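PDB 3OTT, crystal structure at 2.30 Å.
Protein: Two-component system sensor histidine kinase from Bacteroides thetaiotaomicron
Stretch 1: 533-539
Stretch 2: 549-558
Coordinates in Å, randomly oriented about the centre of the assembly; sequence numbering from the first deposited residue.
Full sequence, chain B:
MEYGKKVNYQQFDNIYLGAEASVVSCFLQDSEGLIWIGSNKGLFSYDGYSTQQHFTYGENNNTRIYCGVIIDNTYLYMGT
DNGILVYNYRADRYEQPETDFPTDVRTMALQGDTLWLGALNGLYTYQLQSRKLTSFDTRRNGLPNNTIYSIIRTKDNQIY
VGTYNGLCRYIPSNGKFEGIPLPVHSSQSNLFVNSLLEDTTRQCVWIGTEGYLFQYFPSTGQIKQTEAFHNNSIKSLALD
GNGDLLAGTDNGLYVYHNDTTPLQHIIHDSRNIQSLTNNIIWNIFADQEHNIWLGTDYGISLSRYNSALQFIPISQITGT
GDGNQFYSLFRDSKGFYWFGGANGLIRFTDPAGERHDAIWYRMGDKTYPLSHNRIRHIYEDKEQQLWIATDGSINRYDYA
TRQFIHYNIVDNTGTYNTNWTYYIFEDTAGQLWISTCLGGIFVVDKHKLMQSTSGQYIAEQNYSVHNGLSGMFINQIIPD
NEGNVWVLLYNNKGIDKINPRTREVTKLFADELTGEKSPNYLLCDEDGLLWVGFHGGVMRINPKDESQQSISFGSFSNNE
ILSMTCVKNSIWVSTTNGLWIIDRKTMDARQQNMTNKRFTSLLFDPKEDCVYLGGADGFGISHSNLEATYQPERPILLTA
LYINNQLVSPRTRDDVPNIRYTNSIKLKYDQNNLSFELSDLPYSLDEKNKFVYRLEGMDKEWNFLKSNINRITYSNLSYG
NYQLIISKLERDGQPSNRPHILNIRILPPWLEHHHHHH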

# COMPACT_ATOMS: atom_id res chain seq x y z
N GLY B 533 -24.67 -27.09 11.79
CA GLY B 533 -24.10 -27.26 10.47
C GLY B 533 -23.22 -28.48 10.54
O GLY B 533 -22.52 -28.71 11.56
N PHE B 534 -23.29 -29.28 9.49
CA PHE B 534 -22.38 -30.37 9.28
C PHE B 534 -22.04 -30.45 7.78
O PHE B 534 -22.58 -29.68 6.94
CB PHE B 534 -22.98 -31.70 9.79
CG PHE B 534 -24.38 -32.00 9.27
CD1 PHE B 534 -24.57 -32.66 8.06
CD2 PHE B 534 -25.50 -31.68 10.04
CE1 PHE B 534 -25.86 -32.96 7.58
CE2 PHE B 534 -26.81 -31.99 9.58
CZ PHE B 534 -26.98 -32.61 8.35
N HIS B 535 -21.17 -31.39 7.45
CA HIS B 535 -20.76 -31.60 6.07
C HIS B 535 -21.93 -31.90 5.17
O HIS B 535 -22.47 -32.98 5.22
CB HIS B 535 -19.65 -32.70 5.97
CG HIS B 535 -18.29 -32.16 6.25
ND1 HIS B 535 -17.93 -31.66 7.49
CD2 HIS B 535 -17.21 -31.99 5.45
CE1 HIS B 535 -16.68 -31.22 7.45
NE2 HIS B 535 -16.21 -31.43 6.22
N GLY B 536 -22.26 -30.91 4.32
CA GLY B 536 -23.28 -31.05 3.30
C GLY B 536 -24.72 -31.11 3.77
O GLY B 536 -25.54 -31.81 3.17
N GLY B 537 -25.01 -30.40 4.85
CA GLY B 537 -26.37 -30.27 5.35
C GLY B 537 -26.47 -29.51 6.67
O GLY B 537 -25.43 -29.12 7.30
N VAL B 538 -27.71 -29.22 7.06
CA VAL B 538 -27.95 -28.58 8.35
C VAL B 538 -29.10 -29.30 9.05
O VAL B 538 -29.87 -29.99 8.43
CB VAL B 538 -28.33 -27.04 8.23
CG1 VAL B 538 -27.34 -26.29 7.40
CG2 VAL B 538 -29.72 -26.89 7.64
N MET B 539 -29.22 -29.06 10.34
CA MET B 539 -30.24 -29.66 11.15
C MET B 539 -30.87 -28.53 11.98
O MET B 539 -30.13 -27.73 12.63
CB MET B 539 -29.61 -30.67 12.13
CG MET B 539 -30.57 -31.18 13.23
SD MET B 539 -30.06 -32.79 13.98
CE MET B 539 -29.62 -32.15 15.48
N GLN B 549 -35.32 -31.63 12.67
CA GLN B 549 -35.47 -31.93 11.24
C GLN B 549 -34.14 -31.60 10.54
O GLN B 549 -33.39 -30.72 10.93
CB GLN B 549 -36.64 -31.13 10.62
CG GLN B 549 -37.69 -31.95 9.89
CD GLN B 549 -38.66 -31.09 9.04
OE1 GLN B 549 -39.79 -30.85 9.45
NE2 GLN B 549 -38.21 -30.64 7.85
N SER B 550 -33.87 -32.31 9.47
CA SER B 550 -32.56 -32.26 8.90
C SER B 550 -32.67 -32.30 7.40
O SER B 550 -33.57 -32.93 6.87
CB SER B 550 -31.80 -33.49 9.42
OG SER B 550 -30.47 -33.30 9.10
N ILE B 551 -31.78 -31.61 6.70
CA ILE B 551 -31.74 -31.65 5.23
C ILE B 551 -30.31 -31.75 4.77
O ILE B 551 -29.38 -31.43 5.51
CB ILE B 551 -32.31 -30.36 4.57
CG1 ILE B 551 -31.70 -29.12 5.21
CG2 ILE B 551 -33.85 -30.35 4.60
CD1 ILE B 551 -31.54 -28.00 4.28
N SER B 552 -30.12 -32.19 3.54
CA SER B 552 -28.79 -32.14 2.95
C SER B 552 -28.94 -31.33 1.71
O SER B 552 -30.00 -31.30 1.10
CB SER B 552 -28.26 -33.54 2.64
OG SER B 552 -28.97 -34.08 1.55
N PHE B 553 -27.90 -30.63 1.33
CA PHE B 553 -28.06 -29.75 0.22
C PHE B 553 -26.85 -29.84 -0.66
O PHE B 553 -25.72 -29.95 -0.19
CB PHE B 553 -28.32 -28.31 0.68
CG PHE B 553 -27.29 -27.77 1.61
CD1 PHE B 553 -26.02 -27.40 1.13
CD2 PHE B 553 -27.56 -27.65 2.96
CE1 PHE B 553 -25.05 -26.93 1.98
CE2 PHE B 553 -26.59 -27.15 3.81
CZ PHE B 553 -25.32 -26.79 3.32
N GLY B 554 -27.13 -29.82 -1.96
CA GLY B 554 -26.11 -29.68 -2.98
C GLY B 554 -25.33 -30.93 -3.29
O GLY B 554 -25.85 -32.05 -3.26
N SER B 555 -24.07 -30.69 -3.64
CA SER B 555 -23.01 -31.67 -3.60
C SER B 555 -21.70 -30.86 -3.38
O SER B 555 -21.72 -29.63 -3.53
CB SER B 555 -22.99 -32.48 -4.89
OG SER B 555 -24.15 -33.28 -4.97
N PHE B 556 -20.61 -31.51 -2.98
CA PHE B 556 -20.57 -32.92 -2.60
C PHE B 556 -21.25 -33.16 -1.22
O PHE B 556 -21.73 -32.21 -0.55
CB PHE B 556 -19.11 -33.42 -2.63
CG PHE B 556 -18.43 -33.30 -4.00
CD1 PHE B 556 -18.86 -34.07 -5.10
CD2 PHE B 556 -17.33 -32.43 -4.18
CE1 PHE B 556 -18.23 -33.98 -6.37
CE2 PHE B 556 -16.68 -32.32 -5.45
CZ PHE B 556 -17.14 -33.11 -6.55
N SER B 557 -21.32 -34.43 -0.82
CA SER B 557 -21.75 -34.83 0.52
C SER B 557 -20.74 -34.32 1.58
O SER B 557 -21.13 -33.86 2.67
CB SER B 557 -21.90 -36.37 0.58
OG SER B 557 -21.59 -36.91 1.85
N ASN B 558 -19.45 -34.40 1.23
CA ASN B 558 -18.37 -33.92 2.10
C ASN B 558 -17.98 -32.52 1.60
O ASN B 558 -17.04 -32.36 0.80
CB ASN B 558 -17.19 -34.93 2.09
CG ASN B 558 -17.63 -36.40 2.47
OD1 ASN B 558 -18.15 -36.65 3.58
ND2 ASN B 558 -17.40 -37.36 1.55

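Strands 537-539 and 549-552 run antiparallel, and their register is fixed at V538 and I551: I551 N donates to V538 O at 3.0 Å, nearly straight, and V538 N to I551 O at 3.2 Å, more bent. F553 N extends the ladder to G536 O at 3.2 Å.

V538 (chi1 m) and I551 (chi1 p) project from the same face of the sheet. These rotamers leave V538 CG2 3.8 Å from I551 CG1, while V538 CG1 lies 3.8 Å from F553 CE2, at the edge of that ring. Branched aliphatic side chains suit an extended backbone and supply this apolar packing. F553 points sideways from its CA, but chi1 p brings its ring back across the glycines, with CE2 3.5 Å from G537 CA and one face over G537 N and G536 C.

Glycine makes this closeness possible. A CB on G537 would fall 2.4 Å from I551 O, and one on G536 would fall 2.4 Å from S557 O; the positive phi of G536, within the type II turn from F534 to G537, also favours glycine.

On the opposite face, S550 pairs with M539, its OG 4.1 Å from M539 CB. M539, chi1 t, starts on this face too, but its end leads away from the other strand. F534, also chi1 p, brings its CZ to 3.6 Å from S550 OG, which meets the ring at its edge.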